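Local coordinates for salivary nitrophorin (Cimex lectularius, PDB 2IMQ), which carries nitric oxide on a heme in the saliva of the bed bug and delivers it to the victim during feeding, which widens the blood vessels, at residues A[92-97]-A[123-128]; A[132-137]-A[147-152]; A[174-179]-A[238-243]; A[258-263]-A[274-279]. All coordinates share one frame; numbering follows the deposited sequence.

The four contacts follow one another along the chain without overlap, in a two-layer beta-sandwich of the DNase I-like class. Contact 1 and contact 2 share strand 127-135, one at its start and the other at its end, with centres 28 Å apart. Contact 2 touches contact 3, where Tyr148 packs on Val174, and contact 3 touches contact 4 through Asp243, which opens strand 243-248. Contacts 1 and 3 lie farthest apart, about 38 Å between centres, on opposite sides of the chain's centre. Contact 4 belongs to the six-stranded sheet. The contacts thus reach from one end of the sandwich to the other, in both layers, and away from the heme site.

Contact 1 of 4, residues A[92-97]-A[123-128]; sequences EKHLDQ and TIYNKR
His94 and Tyr125 meet through a hydrogen bond between ND1 and OH, 2.7 Å long and nearly straight at 163°; either partner could be the donor. His94 CG is anti to the carbonyl carbon (chi1 -62°), beside the backbone N. The hydroxyl lies at the edge of the imidazole, in its plane, and the two rings are turned 72° to each other. Histidine suits the place because its two nitrogens serve two partners: NE2 is hydrogen-bonded to Asp38. Lys93 CG lies over the centre of one imidazole face, 4.0 Å above it.

Two waters join the backbones. Water 1 donates to His94 O at 2.8 Å and accepts from Tyr125 N, while water 2 accepts from Asp96 N and donates to Thr123 O.

The apolar branches of Ile124 touch different atoms: CG2 meets Leu95 CD2 at 4.0 Å, and CD1 meets His94 CB at 4.1 Å. The CG2 methyl also lies 3.5 Å from the carbonyl oxygen His94 O.

Tyr125 and Asn126 occupy the corners of a type I' turn, both with positive phi, in the hairpin between strands 116-124 and 127-135. The loop after strand 84-91 packs against this hairpin, and Leu7 of strand 6-17 touches both His94 and Ile124.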
loop_
_atom_site.group_PDB
_atom_site.type_symbol
_atom_site.label_atom_id
_atom_site.label_comp_id
_atom_site.label_asym_id
_atom_site.label_seq_id
_atom_site.Cartn_x
_atom_site.Cartn_y
_atom_site.Cartn_z
ATOM N N GLU A 92 -8.965 3.613 19.035
ATOM C CA GLU A 92 -10.028 2.950 19.770
ATOM C C GLU A 92 -11.250 3.855 19.997
ATOM O O GLU A 92 -12.369 3.382 19.986
ATOM C CB GLU A 92 -9.461 2.471 21.107
ATOM C CG GLU A 92 -10.488 1.985 22.107
ATOM C CD GLU A 92 -11.311 0.833 21.599
ATOM O OE1 GLU A 92 -10.758 0.022 20.814
ATOM O OE2 GLU A 92 -12.503 0.758 21.985
ATOM N N LYS A 93 -11.037 5.147 20.153
ATOM C CA LYS A 93 -12.156 6.070 20.402
ATOM C C LYS A 93 -13.212 6.130 19.277
ATOM O O LYS A 93 -14.317 6.569 19.494
ATOM C CB LYS A 93 -11.630 7.461 20.736
ATOM C CG LYS A 93 -11.010 8.167 19.580
ATOM C CD LYS A 93 -10.830 9.632 19.858
ATOM C CE LYS A 93 -9.911 10.257 18.841
ATOM N NZ LYS A 93 -9.378 11.553 19.310
ATOM N N HIS A 94 -12.899 5.651 18.072
ATOM C CA HIS A 94 -13.855 5.721 16.970
ATOM C C HIS A 94 -14.733 4.473 16.856
ATOM O O HIS A 94 -15.675 4.438 16.061
ATOM C CB HIS A 94 -13.078 5.911 15.672
ATOM C CG HIS A 94 -12.288 7.173 15.628
ATOM N ND1 HIS A 94 -12.800 8.399 15.996
ATOM C CD2 HIS A 94 -11.030 7.409 15.198
ATOM C CE1 HIS A 94 -11.891 9.333 15.801
ATOM N NE2 HIS A 94 -10.811 8.756 15.298
ATOM N N LEU A 95 -14.398 3.432 17.594
ATOM C CA LEU A 95 -14.968 2.119 17.367
ATOM C C LEU A 95 -16.294 1.922 18.114
ATOM O O LEU A 95 -16.379 2.178 19.314
ATOM C CB LEU A 95 -14.003 1.024 17.766
ATOM C CG LEU A 95 -12.633 1.104 17.065
ATOM C CD1 LEU A 95 -11.843 -0.105 17.466
ATOM C CD2 LEU A 95 -12.697 1.213 15.516
ATOM N N ASP A 96 -17.318 1.521 17.364
ATOM C CA ASP A 96 -18.600 1.046 17.946
ATOM C C ASP A 96 -18.750 -0.400 17.487
ATOM O O ASP A 96 -19.000 -0.685 16.298
ATOM C CB ASP A 96 -19.771 1.918 17.508
ATOM C CG ASP A 96 -21.129 1.433 18.092
ATOM O OD1 ASP A 96 -21.154 0.403 18.788
ATOM O OD2 ASP A 96 -22.221 2.024 17.869
ATOM N N GLN A 97 -18.538 -1.338 18.397
ATOM C CA GLN A 97 -18.564 -2.751 18.035
ATOM C C GLN A 97 -19.851 -3.213 17.368
ATOM O O GLN A 97 -19.851 -4.205 16.633
ATOM C CB GLN A 97 -18.301 -3.615 19.250
ATOM C CG GLN A 97 -18.397 -5.122 18.977
ATOM C CD GLN A 97 -17.790 -5.988 20.070
ATOM O OE1 GLN A 97 -18.005 -5.745 21.276
ATOM N NE2 GLN A 97 -17.064 -7.040 19.658
ATOM N N THR A 123 -16.507 -0.232 9.441
ATOM C CA THR A 123 -17.322 0.942 9.412
ATOM C C THR A 123 -17.162 1.719 10.696
ATOM O O THR A 123 -17.224 1.153 11.783
ATOM C CB THR A 123 -18.796 0.488 9.281
ATOM O OG1 THR A 123 -19.012 -0.058 7.967
ATOM C CG2 THR A 123 -19.733 1.657 9.408
ATOM N N ILE A 124 -16.963 3.025 10.565
ATOM C CA ILE A 124 -16.978 3.947 11.694
ATOM C C ILE A 124 -17.811 5.142 11.310
ATOM O O ILE A 124 -17.744 5.633 10.190
ATOM C CB ILE A 124 -15.548 4.360 12.225
ATOM C CG1 ILE A 124 -14.652 4.905 11.120
ATOM C CG2 ILE A 124 -14.906 3.167 12.854
ATOM C CD1 ILE A 124 -13.327 5.476 11.646
ATOM N N TYR A 125 -18.648 5.590 12.252
ATOM C CA TYR A 125 -19.523 6.719 12.019
ATOM C C TYR A 125 -20.392 6.510 10.785
ATOM O O TYR A 125 -20.636 7.434 9.996
ATOM C CB TYR A 125 -18.717 8.003 11.959
ATOM C CG TYR A 125 -17.823 8.206 13.164
ATOM C CD1 TYR A 125 -16.436 8.128 13.064
ATOM C CD2 TYR A 125 -18.363 8.524 14.418
ATOM C CE1 TYR A 125 -15.628 8.322 14.147
ATOM C CE2 TYR A 125 -17.549 8.721 15.523
ATOM C CZ TYR A 125 -16.191 8.633 15.394
ATOM O OH TYR A 125 -15.388 8.858 16.492
ATOM N N ASN A 126 -20.807 5.272 10.609
ATOM C CA ASN A 126 -21.630 4.875 9.516
ATOM C C ASN A 126 -21.033 5.081 8.111
ATOM O O ASN A 126 -21.753 5.125 7.143
ATOM C CB ASN A 126 -22.977 5.585 9.622
ATOM C CG ASN A 126 -24.045 4.867 8.885
ATOM O OD1 ASN A 126 -24.091 3.634 8.898
ATOM N ND2 ASN A 126 -24.904 5.624 8.187
ATOM N N LYS A 127 -19.708 5.166 8.032
ATOM C CA LYS A 127 -18.967 5.219 6.768
ATOM C C LYS A 127 -18.075 4.006 6.665
ATOM O O LYS A 127 -17.386 3.669 7.628
ATOM C CB LYS A 127 -18.116 6.473 6.722
ATOM C CG LYS A 127 -18.855 7.774 6.818
ATOM C CD LYS A 127 -19.790 7.975 5.672
ATOM C CE LYS A 127 -20.776 9.114 5.934
ATOM N NZ LYS A 127 -22.122 8.550 6.173
ATOM N N ARG A 128 -18.072 3.384 5.482
ATOM C CA ARG A 128 -17.342 2.147 5.268
ATOM C C ARG A 128 -16.000 2.389 4.613
ATOM O O ARG A 128 -15.928 3.014 3.587
ATOM C CB ARG A 128 -18.108 1.115 4.452
ATOM C CG ARG A 128 -17.479 -0.260 4.499
ATOM C CD ARG A 128 -18.394 -1.293 4.841
ATOM N NE ARG A 128 -17.857 -2.621 4.963
ATOM C CZ ARG A 128 -17.665 -3.261 6.087
ATOM N NH1 ARG A 128 -17.832 -2.646 7.258
ATOM N NH2 ARG A 128 -17.263 -4.527 6.056
HETATM O O HOH W 1 -18.134 4.342 14.827
HETATM O O HOH W 2 -17.996 1.441 14.474
#

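Contact 2 of 4, residues A[132-137]-A[147-152]; sequences TTSRMS and KYAYDT
Ser134 holds OG between its backbone N and carbonyl carbon (chi1 61°), and from there the hydroxyl donates to Ala149 O at 2.7 Å. Met136 has CG anti to the backbone N (chi1 -169°), which sets CG 3.3 Å from Lys147 O. The thioether then bends at both chi2 and chi3, leaving CE 4.1 Å from Tyr148 O; a long, flexible chain suits a place where it must follow an irregular backbone.

The hydroxyl comes to the carbonyl of Ala149 tilted 19° from the carbonyl plane. A small serine is apt here, since the same OG also lies 3.3 Å from Ala149 CB and is hydrogen-bonded to Trp168 NE1 as well. Ala149 is the centre of an inverse gamma turn in the loop that follows strand 127-135, and the turn presents its methyl group to the end of that strand. The small methyl suits so close an approach: CB is 3.8 Å from both Arg135 N and Met136 CB.

On the other side of the strand, Thr133 and Arg135 start away from the loop, and their side chains touch strands 39-46 and 84-91. Within the loop, the Tyr150 ring meets that of Trp168, and Lys147 NZ is hydrogen-bonded to Asn173 O.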
loop_
_atom_site.group_PDB
_atom_site.type_symbol
_atom_site.label_atom_id
_atom_site.label_comp_id
_atom_site.label_asym_id
_atom_site.label_seq_id
_atom_site.Cartn_x
_atom_site.Cartn_y
_atom_site.Cartn_z
ATOM N N THR A 132 -7.116 -2.440 0.550
ATOM C CA THR A 132 -6.677 -3.535 -0.257
ATOM C C THR A 132 -5.176 -3.502 -0.415
ATOM O O THR A 132 -4.592 -2.458 -0.614
ATOM C CB THR A 132 -7.327 -3.444 -1.653
ATOM O OG1 THR A 132 -8.724 -3.590 -1.484
ATOM C CG2 THR A 132 -6.853 -4.520 -2.614
ATOM N N THR A 133 -4.605 -4.689 -0.388
ATOM C CA THR A 133 -3.265 -4.892 -0.978
ATOM C C THR A 133 -3.299 -6.061 -1.973
ATOM O O THR A 133 -4.199 -6.908 -1.913
ATOM C CB THR A 133 -2.180 -5.073 0.111
ATOM O OG1 THR A 133 -0.866 -4.901 -0.467
ATOM C CG2 THR A 133 -2.200 -6.396 0.756
ATOM N N SER A 134 -2.334 -6.118 -2.882
ATOM C CA SER A 134 -2.325 -7.141 -3.890
ATOM C C SER A 134 -0.912 -7.416 -4.324
ATOM O O SER A 134 0.010 -6.619 -4.094
ATOM C CB SER A 134 -3.197 -6.727 -5.046
ATOM O OG SER A 134 -2.703 -5.516 -5.639
ATOM N N ARG A 135 -0.761 -8.536 -5.001
ATOM C CA ARG A 135 0.575 -9.014 -5.407
ATOM C C ARG A 135 0.401 -9.879 -6.634
ATOM O O ARG A 135 -0.438 -10.790 -6.645
ATOM C CB ARG A 135 1.208 -9.839 -4.282
ATOM C CG ARG A 135 2.580 -10.370 -4.495
ATOM C CD ARG A 135 2.714 -11.530 -5.396
ATOM N NE ARG A 135 3.984 -12.177 -5.124
ATOM C CZ ARG A 135 4.438 -13.195 -5.814
ATOM N NH1 ARG A 135 3.680 -13.706 -6.757
ATOM N NH2 ARG A 135 5.624 -13.720 -5.531
ATOM N N MET A 136 1.139 -9.580 -7.680
ATOM C CA MET A 136 1.102 -10.380 -8.903
ATOM C C MET A 136 2.537 -10.556 -9.389
ATOM O O MET A 136 3.380 -9.664 -9.242
ATOM C CB MET A 136 0.302 -9.697 -9.964
ATOM C CG MET A 136 -0.016 -10.532 -11.167
ATOM S SD MET A 136 -0.984 -11.962 -10.758
ATOM C CE MET A 136 -2.546 -11.207 -10.294
ATOM N N SER A 137 2.789 -11.698 -10.036
ATOM C CA SER A 137 4.081 -11.998 -10.677
ATOM C C SER A 137 4.062 -11.597 -12.142
ATOM O O SER A 137 3.014 -11.633 -12.754
ATOM C CB SER A 137 4.374 -13.519 -10.566
ATOM O OG SER A 137 3.487 -14.283 -11.322
ATOM N N LYS A 147 -0.034 -8.418 -16.290
ATOM C CA LYS A 147 0.821 -8.681 -15.174
ATOM C C LYS A 147 0.456 -7.842 -13.959
ATOM O O LYS A 147 1.104 -7.951 -12.934
ATOM C CB LYS A 147 2.264 -8.404 -15.525
ATOM C CG LYS A 147 2.602 -6.920 -15.655
ATOM C CD LYS A 147 4.022 -6.629 -16.096
ATOM C CE LYS A 147 4.186 -5.144 -16.315
ATOM N NZ LYS A 147 4.842 -4.554 -15.193
ATOM N N TYR A 148 -0.540 -6.976 -14.095
ATOM C CA TYR A 148 -0.807 -5.996 -13.033
ATOM C C TYR A 148 -1.597 -6.673 -11.892
ATOM O O TYR A 148 -2.426 -7.535 -12.092
ATOM C CB TYR A 148 -1.546 -4.801 -13.593
ATOM C CG TYR A 148 -0.828 -4.150 -14.768
ATOM C CD1 TYR A 148 -1.405 -4.087 -16.031
ATOM C CD2 TYR A 148 0.454 -3.687 -14.644
ATOM C CE1 TYR A 148 -0.735 -3.543 -17.111
ATOM C CE2 TYR A 148 1.142 -3.161 -15.733
ATOM C CZ TYR A 148 0.550 -3.067 -16.942
ATOM O OH TYR A 148 1.259 -2.577 -17.991
ATOM N N ALA A 149 -1.346 -6.190 -10.667
ATOM C CA ALA A 149 -1.920 -6.761 -9.467
ATOM C C ALA A 149 -3.316 -6.193 -9.200
ATOM O O ALA A 149 -3.596 -5.568 -8.184
ATOM C CB ALA A 149 -0.992 -6.576 -8.294
ATOM N N TYR A 150 -4.200 -6.441 -10.143
ATOM C CA TYR A 150 -5.594 -6.082 -10.058
ATOM C C TYR A 150 -6.456 -7.350 -10.204
ATOM O O TYR A 150 -6.147 -8.231 -11.015
ATOM C CB TYR A 150 -6.013 -5.118 -11.161
ATOM C CG TYR A 150 -7.446 -4.651 -11.053
ATOM C CD1 TYR A 150 -7.761 -3.630 -10.221
ATOM C CD2 TYR A 150 -8.461 -5.245 -11.790
ATOM C CE1 TYR A 150 -9.060 -3.208 -10.085
ATOM C CE2 TYR A 150 -9.749 -4.831 -11.678
ATOM C CZ TYR A 150 -10.064 -3.785 -10.848
ATOM O OH TYR A 150 -11.374 -3.363 -10.687
ATOM N N ASP A 151 -7.519 -7.436 -9.418
ATOM C CA ASP A 151 -8.576 -8.381 -9.652
ATOM C C ASP A 151 -9.846 -7.679 -9.200
ATOM O O ASP A 151 -9.878 -6.968 -8.185
ATOM C CB ASP A 151 -8.299 -9.619 -8.799
ATOM C CG ASP A 151 -9.225 -10.793 -9.099
ATOM O OD1 ASP A 151 -10.402 -10.712 -8.734
ATOM O OD2 ASP A 151 -8.810 -11.812 -9.679
ATOM N N THR A 152 -10.945 -7.945 -9.903
ATOM C CA THR A 152 -12.184 -7.188 -9.613
ATOM C C THR A 152 -12.698 -7.557 -8.241
ATOM O O THR A 152 -13.373 -6.765 -7.631
ATOM C CB THR A 152 -13.252 -7.450 -10.664
ATOM O OG1 THR A 152 -13.390 -8.855 -10.793
ATOM C CG2 THR A 152 -12.824 -6.924 -11.984
#

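Contact 3 of 4, residues A[174-179]-A[238-243]; sequences VRVETN and TPSWTD
Two extended loop segments of the DNase I-like fold run in nearly opposite directions here, 166° apart, and side chains rather than a regular strand ladder tie Val176 to Ser240 and Thr178 to Thr238. Ser240 OG accepts from Val176 N at 3.0 Å, almost straight at 165°, and donates to Thr238 O within its own segment; a serine hydroxyl suits this relay because it can do both at once. Thr238 OG1 donates to Thr178 O at 2.9 Å, tilted 16° from the carbonyl plane, while its CG2, anti to the backbone N, turns to Val176 CG1 at 3.9 Å.

Val176 fits its branches between backbone and indole: CB lies 3.4 Å from Pro239 O, a buried oxygen with no partner in the model, and CG2 lies 3.7 Å from Trp241 CE3. The segment 174-179 leads into helix 180-188, where Asn179 is the N-cap and bonds His182 N, and helix 192-196 packs on Val176 and Trp241.

Thr242 CG2 sits over the centre of one face of the Arg175 guanidinium, 3.4 Å above the plane. The flat cation also bonds Val174 O through NH1 and forms a salt bridge with Asp171. Water 3 lies 2.8 Å from Val174 O and 2.7 Å from Thr242 O, although it cannot donate to every acceptor around it.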
loop_
_atom_site.group_PDB
_atom_site.type_symbol
_atom_site.label_atom_id
_atom_site.label_comp_id
_atom_site.label_asym_id
_atom_site.label_seq_id
_atom_site.Cartn_x
_atom_site.Cartn_y
_atom_site.Cartn_z
ATOM N N VAL A 174 3.240 -2.556 -11.453
ATOM C CA VAL A 174 3.288 -1.488 -12.459
ATOM C C VAL A 174 4.754 -0.957 -12.504
ATOM O O VAL A 174 5.297 -0.630 -11.461
ATOM C CB VAL A 174 2.303 -0.344 -12.099
ATOM C CG1 VAL A 174 2.551 0.856 -12.934
ATOM C CG2 VAL A 174 0.883 -0.835 -12.269
ATOM N N ARG A 175 5.279 -0.844 -13.705
ATOM C CA ARG A 175 6.674 -0.420 -13.879
ATOM C C ARG A 175 6.762 0.698 -14.917
ATOM O O ARG A 175 5.771 1.080 -15.511
ATOM C CB ARG A 175 7.552 -1.600 -14.257
ATOM C CG ARG A 175 7.520 -2.758 -13.236
ATOM C CD ARG A 175 8.222 -2.351 -11.968
ATOM N NE ARG A 175 8.369 -3.397 -10.974
ATOM C CZ ARG A 175 7.544 -3.577 -9.950
ATOM N NH1 ARG A 175 6.454 -2.827 -9.814
ATOM N NH2 ARG A 175 7.794 -4.518 -9.074
ATOM N N VAL A 176 7.970 1.217 -15.073
ATOM C CA VAL A 176 8.230 2.238 -16.055
ATOM C C VAL A 176 8.706 1.560 -17.318
ATOM O O VAL A 176 9.752 0.904 -17.318
ATOM C CB VAL A 176 9.273 3.216 -15.480
ATOM C CG1 VAL A 176 9.855 4.138 -16.540
ATOM C CG2 VAL A 176 8.677 4.085 -14.359
ATOM N N GLU A 177 7.966 1.750 -18.392
ATOM C CA GLU A 177 8.207 1.078 -19.643
ATOM C C GLU A 177 9.055 1.972 -20.566
ATOM O O GLU A 177 8.582 2.517 -21.542
ATOM C CB GLU A 177 6.868 0.717 -20.270
ATOM C CG GLU A 177 7.014 -0.295 -21.389
ATOM C CD GLU A 177 5.734 -0.870 -21.899
ATOM O OE1 GLU A 177 4.754 -0.949 -21.129
ATOM O OE2 GLU A 177 5.755 -1.284 -23.097
ATOM N N THR A 178 10.328 2.066 -20.249
ATOM C CA THR A 178 11.343 2.619 -21.123
ATOM C C THR A 178 12.655 1.997 -20.730
ATOM O O THR A 178 12.758 1.207 -19.792
ATOM C CB THR A 178 11.375 4.148 -21.037
ATOM O OG1 THR A 178 12.207 4.691 -22.065
ATOM C CG2 THR A 178 11.879 4.684 -19.719
ATOM N N ASN A 179 13.717 2.339 -21.447
ATOM C CA ASN A 179 15.001 1.777 -21.123
ATOM C C ASN A 179 15.633 2.489 -19.937
ATOM O O ASN A 179 15.258 3.601 -19.572
ATOM C CB ASN A 179 15.918 1.788 -22.357
ATOM C CG ASN A 179 16.227 3.191 -22.783
ATOM O OD1 ASN A 179 17.065 3.845 -22.161
ATOM N ND2 ASN A 179 15.595 3.644 -23.834
ATOM N N THR A 238 15.011 -0.962 -15.043
ATOM C CA THR A 238 14.599 0.431 -15.238
ATOM C C THR A 238 14.007 0.958 -13.959
ATOM O O THR A 238 13.072 0.381 -13.395
ATOM C CB THR A 238 13.564 0.537 -16.361
ATOM O OG1 THR A 238 14.213 0.091 -17.567
ATOM C CG2 THR A 238 13.088 1.950 -16.562
ATOM N N PRO A 239 14.516 2.060 -13.435
ATOM C CA PRO A 239 13.941 2.674 -12.252
ATOM C C PRO A 239 12.439 2.846 -12.396
ATOM O O PRO A 239 11.936 3.353 -13.394
ATOM C CB PRO A 239 14.661 4.053 -12.186
ATOM C CG PRO A 239 16.017 3.796 -12.783
ATOM C CD PRO A 239 15.704 2.793 -13.906
ATOM N N SER A 240 11.718 2.445 -11.347
ATOM C CA SER A 240 10.268 2.411 -11.355
ATOM C C SER A 240 9.689 2.765 -10.005
ATOM O O SER A 240 10.381 2.664 -8.988
ATOM C CB SER A 240 9.756 1.002 -11.742
ATOM O OG SER A 240 10.108 0.659 -13.040
ATOM N N TRP A 241 8.399 3.104 -10.035
ATOM C CA TRP A 241 7.589 3.308 -8.849
ATOM C C TRP A 241 6.857 2.014 -8.556
ATOM O O TRP A 241 5.895 1.658 -9.249
ATOM C CB TRP A 241 6.657 4.463 -9.062
ATOM C CG TRP A 241 7.383 5.783 -9.063
ATOM C CD1 TRP A 241 7.757 6.516 -7.992
ATOM C CD2 TRP A 241 7.765 6.538 -10.221
ATOM N NE1 TRP A 241 8.394 7.655 -8.417
ATOM C CE2 TRP A 241 8.382 7.702 -9.779
ATOM C CE3 TRP A 241 7.678 6.313 -11.597
ATOM C CZ2 TRP A 241 8.850 8.658 -10.644
ATOM C CZ3 TRP A 241 8.157 7.274 -12.463
ATOM C CH2 TRP A 241 8.748 8.426 -11.962
ATOM N N THR A 242 7.324 1.323 -7.548
ATOM C CA THR A 242 6.812 -0.007 -7.229
ATOM C C THR A 242 5.668 0.049 -6.226
ATOM O O THR A 242 4.498 -0.152 -6.580
ATOM C CB THR A 242 7.938 -0.910 -6.852
ATOM O OG1 THR A 242 8.643 -0.337 -5.771
ATOM C CG2 THR A 242 8.880 -1.050 -7.992
ATOM N N ASP A 243 5.960 0.471 -5.016
ATOM C CA ASP A 243 4.895 0.697 -3.999
ATOM C C ASP A 243 4.073 1.924 -4.365
ATOM O O ASP A 243 4.642 2.988 -4.620
ATOM C CB ASP A 243 5.526 0.875 -2.631
ATOM C CG ASP A 243 5.988 -0.463 -2.083
ATOM O OD1 ASP A 243 5.088 -1.223 -1.586
ATOM O OD2 ASP A 243 7.176 -0.883 -2.136
HETATM O O HOH W 3 3.786 -0.867 -9.076
#

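Contact 4 of 4, residues A[258-263]-A[274-279]; sequences LSYNSL and VLAKFR
Tyr260 CE1 meets Val274 CG1 at 3.4 Å, and the neighbouring CD1 lies 3.8 Å from Ala276 CB, so the aromatic ring rests against two compact apolar side chains of the facing strand. With CG anti to the backbone N (chi1 -173°), the ring starts out beside the carbonyl carbon. Its hydroxyl reaches onward to Glu215 and Ala245 N, which suits tyrosine, apolar along its ring and polar at its end.

The face of the sheet opposite Tyr260 carries Ser259, Asn261, Leu275 and Lys277. Ser259 OG lies 3.4 Å from Lys277 CD, against the extended lysine chain, whose NZ forms a salt bridge with Glu35. Water 4 joins Ser259 OG, Asn261 ND2 and Leu275 O, and water 5 links Ser259 OG to Lys277 NZ. Nearby, Leu263 CD2 touches Leu275 CB at 4.0 Å. Farther along the strands, Leu258 CD2 sits 3.7 Å above the centre of the Arg279 guanidinium.

Antiparallel backbone bonds hold these side chains in register. Asn261 and Leu275 exchange a pair of them, and Lys277 N donates to Ser259 O. A classic beta bulge interrupts the ladder: Leu258 N donates to Lys277 O at 2.7 Å, whereas the bond from Ser259 N to that oxygen is weak at 3.4 Å.

Strand 255-262 is outermost in its sheet, and strand 274-281 lies between it and strand 6-17, while strand 243-248 of the second sheet touches Tyr260, Val274 and Ala276.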
loop_
_atom_site.group_PDB
_atom_site.type_symbol
_atom_site.label_atom_id
_atom_site.label_comp_id
_atom_site.label_asym_id
_atom_site.label_seq_id
_atom_site.Cartn_x
_atom_site.Cartn_y
_atom_site.Cartn_z
ATOM N N LEU A 258 -2.745 14.555 1.607
ATOM C CA LEU A 258 -1.934 15.581 2.238
ATOM C C LEU A 258 -0.490 15.510 1.859
ATOM O O LEU A 258 0.163 16.543 1.673
ATOM C CB LEU A 258 -2.076 15.475 3.777
ATOM C CG LEU A 258 -3.521 15.406 4.272
ATOM C CD1 LEU A 258 -3.619 15.124 5.745
ATOM C CD2 LEU A 258 -4.282 16.683 3.866
ATOM N N SER A 259 0.018 14.286 1.733
ATOM C CA SER A 259 1.377 14.069 1.302
ATOM C C SER A 259 1.499 12.640 0.800
ATOM O O SER A 259 0.690 11.762 1.148
ATOM C CB SER A 259 2.360 14.351 2.399
ATOM O OG SER A 259 2.242 13.433 3.444
ATOM N N TYR A 260 2.523 12.414 0.005
ATOM C CA TYR A 260 2.809 11.129 -0.643
ATOM C C TYR A 260 4.289 11.137 -0.896
ATOM O O TYR A 260 4.774 11.969 -1.635
ATOM C CB TYR A 260 2.006 11.044 -1.931
ATOM C CG TYR A 260 2.024 9.746 -2.685
ATOM C CD1 TYR A 260 1.983 8.493 -2.024
ATOM C CD2 TYR A 260 2.011 9.734 -4.070
ATOM C CE1 TYR A 260 1.911 7.314 -2.733
ATOM C CE2 TYR A 260 1.918 8.535 -4.775
ATOM C CZ TYR A 260 1.881 7.327 -4.111
ATOM O OH TYR A 260 1.841 6.177 -4.833
ATOM N N ASN A 261 5.013 10.296 -0.208
ATOM C CA ASN A 261 6.446 10.285 -0.275
ATOM C C ASN A 261 7.026 8.919 -0.076
ATOM O O ASN A 261 6.548 8.158 0.752
ATOM C CB ASN A 261 7.036 11.147 0.869
ATOM C CG ASN A 261 6.642 12.603 0.825
ATOM O OD1 ASN A 261 7.307 13.414 0.198
ATOM N ND2 ASN A 261 5.609 12.961 1.548
ATOM N N SER A 262 8.123 8.627 -0.763
ATOM C CA SER A 262 8.965 7.525 -0.400
ATOM C C SER A 262 9.769 7.917 0.849
ATOM O O SER A 262 10.066 9.072 1.072
ATOM C CB SER A 262 9.927 7.174 -1.516
ATOM O OG SER A 262 10.702 8.306 -1.866
ATOM N N LEU A 263 10.098 6.902 1.613
ATOM C CA LEU A 263 10.891 7.078 2.829
ATOM C C LEU A 263 12.275 6.561 2.595
ATOM O O LEU A 263 12.634 5.397 2.801
ATOM C CB LEU A 263 10.230 6.366 3.974
ATOM C CG LEU A 263 8.794 6.743 4.251
ATOM C CD1 LEU A 263 8.289 5.924 5.423
ATOM C CD2 LEU A 263 8.610 8.228 4.488
ATOM N N VAL A 274 6.675 3.533 0.873
ATOM C CA VAL A 274 5.927 4.663 0.451
ATOM C C VAL A 274 4.830 4.965 1.436
ATOM O O VAL A 274 4.006 4.096 1.736
ATOM C CB VAL A 274 5.395 4.459 -0.982
ATOM C CG1 VAL A 274 4.452 5.558 -1.383
ATOM C CG2 VAL A 274 6.510 4.458 -1.991
ATOM N N LEU A 275 4.817 6.203 1.939
ATOM C CA LEU A 275 3.907 6.664 2.937
ATOM C C LEU A 275 2.951 7.709 2.369
ATOM O O LEU A 275 3.407 8.716 1.786
ATOM C CB LEU A 275 4.733 7.305 4.065
ATOM C CG LEU A 275 3.984 8.002 5.177
ATOM C CD1 LEU A 275 3.051 7.028 5.954
ATOM C CD2 LEU A 275 4.946 8.633 6.099
ATOM N N ALA A 276 1.661 7.480 2.519
ATOM C CA ALA A 276 0.671 8.428 2.094
ATOM C C ALA A 276 -0.136 8.848 3.296
ATOM O O ALA A 276 -0.380 8.056 4.198
ATOM C CB ALA A 276 -0.256 7.879 0.996
ATOM N N LYS A 277 -0.566 10.081 3.263
ATOM C CA LYS A 277 -1.361 10.679 4.320
ATOM C C LYS A 277 -2.534 11.333 3.644
ATOM O O LYS A 277 -2.378 12.073 2.671
ATOM C CB LYS A 277 -0.578 11.716 5.157
ATOM C CG LYS A 277 0.708 11.196 5.742
ATOM C CD LYS A 277 1.455 12.273 6.543
ATOM C CE LYS A 277 2.797 11.780 7.002
ATOM N NZ LYS A 277 3.455 12.848 7.838
ATOM N N PHE A 278 -3.727 11.056 4.168
ATOM C CA PHE A 278 -4.980 11.577 3.594
ATOM C C PHE A 278 -5.841 12.177 4.665
ATOM O O PHE A 278 -5.807 11.730 5.804
ATOM C CB PHE A 278 -5.790 10.432 2.986
ATOM C CG PHE A 278 -5.048 9.636 1.962
ATOM C CD1 PHE A 278 -4.330 8.516 2.341
ATOM C CD2 PHE A 278 -5.159 9.948 0.624
ATOM C CE1 PHE A 278 -3.669 7.750 1.383
ATOM C CE2 PHE A 278 -4.496 9.119 -0.344
ATOM C CZ PHE A 278 -3.739 8.073 0.084
ATOM N N ARG A 279 -6.686 13.090 4.230
ATOM C CA ARG A 279 -7.790 13.572 5.049
ATOM C C ARG A 279 -9.086 13.251 4.305
ATOM O O ARG A 279 -9.224 13.613 3.146
ATOM C CB ARG A 279 -7.661 15.043 5.261
ATOM C CG ARG A 279 -8.747 15.711 6.064
ATOM C CD ARG A 279 -8.508 17.225 6.151
ATOM N NE ARG A 279 -7.221 17.515 6.769
ATOM C CZ ARG A 279 -6.391 18.484 6.397
ATOM N NH1 ARG A 279 -6.678 19.282 5.367
ATOM N NH2 ARG A 279 -5.244 18.647 7.055
HETATM O O HOH W 4 3.829 11.176 3.147
HETATM O O HOH W 5 3.875 14.640 5.488
#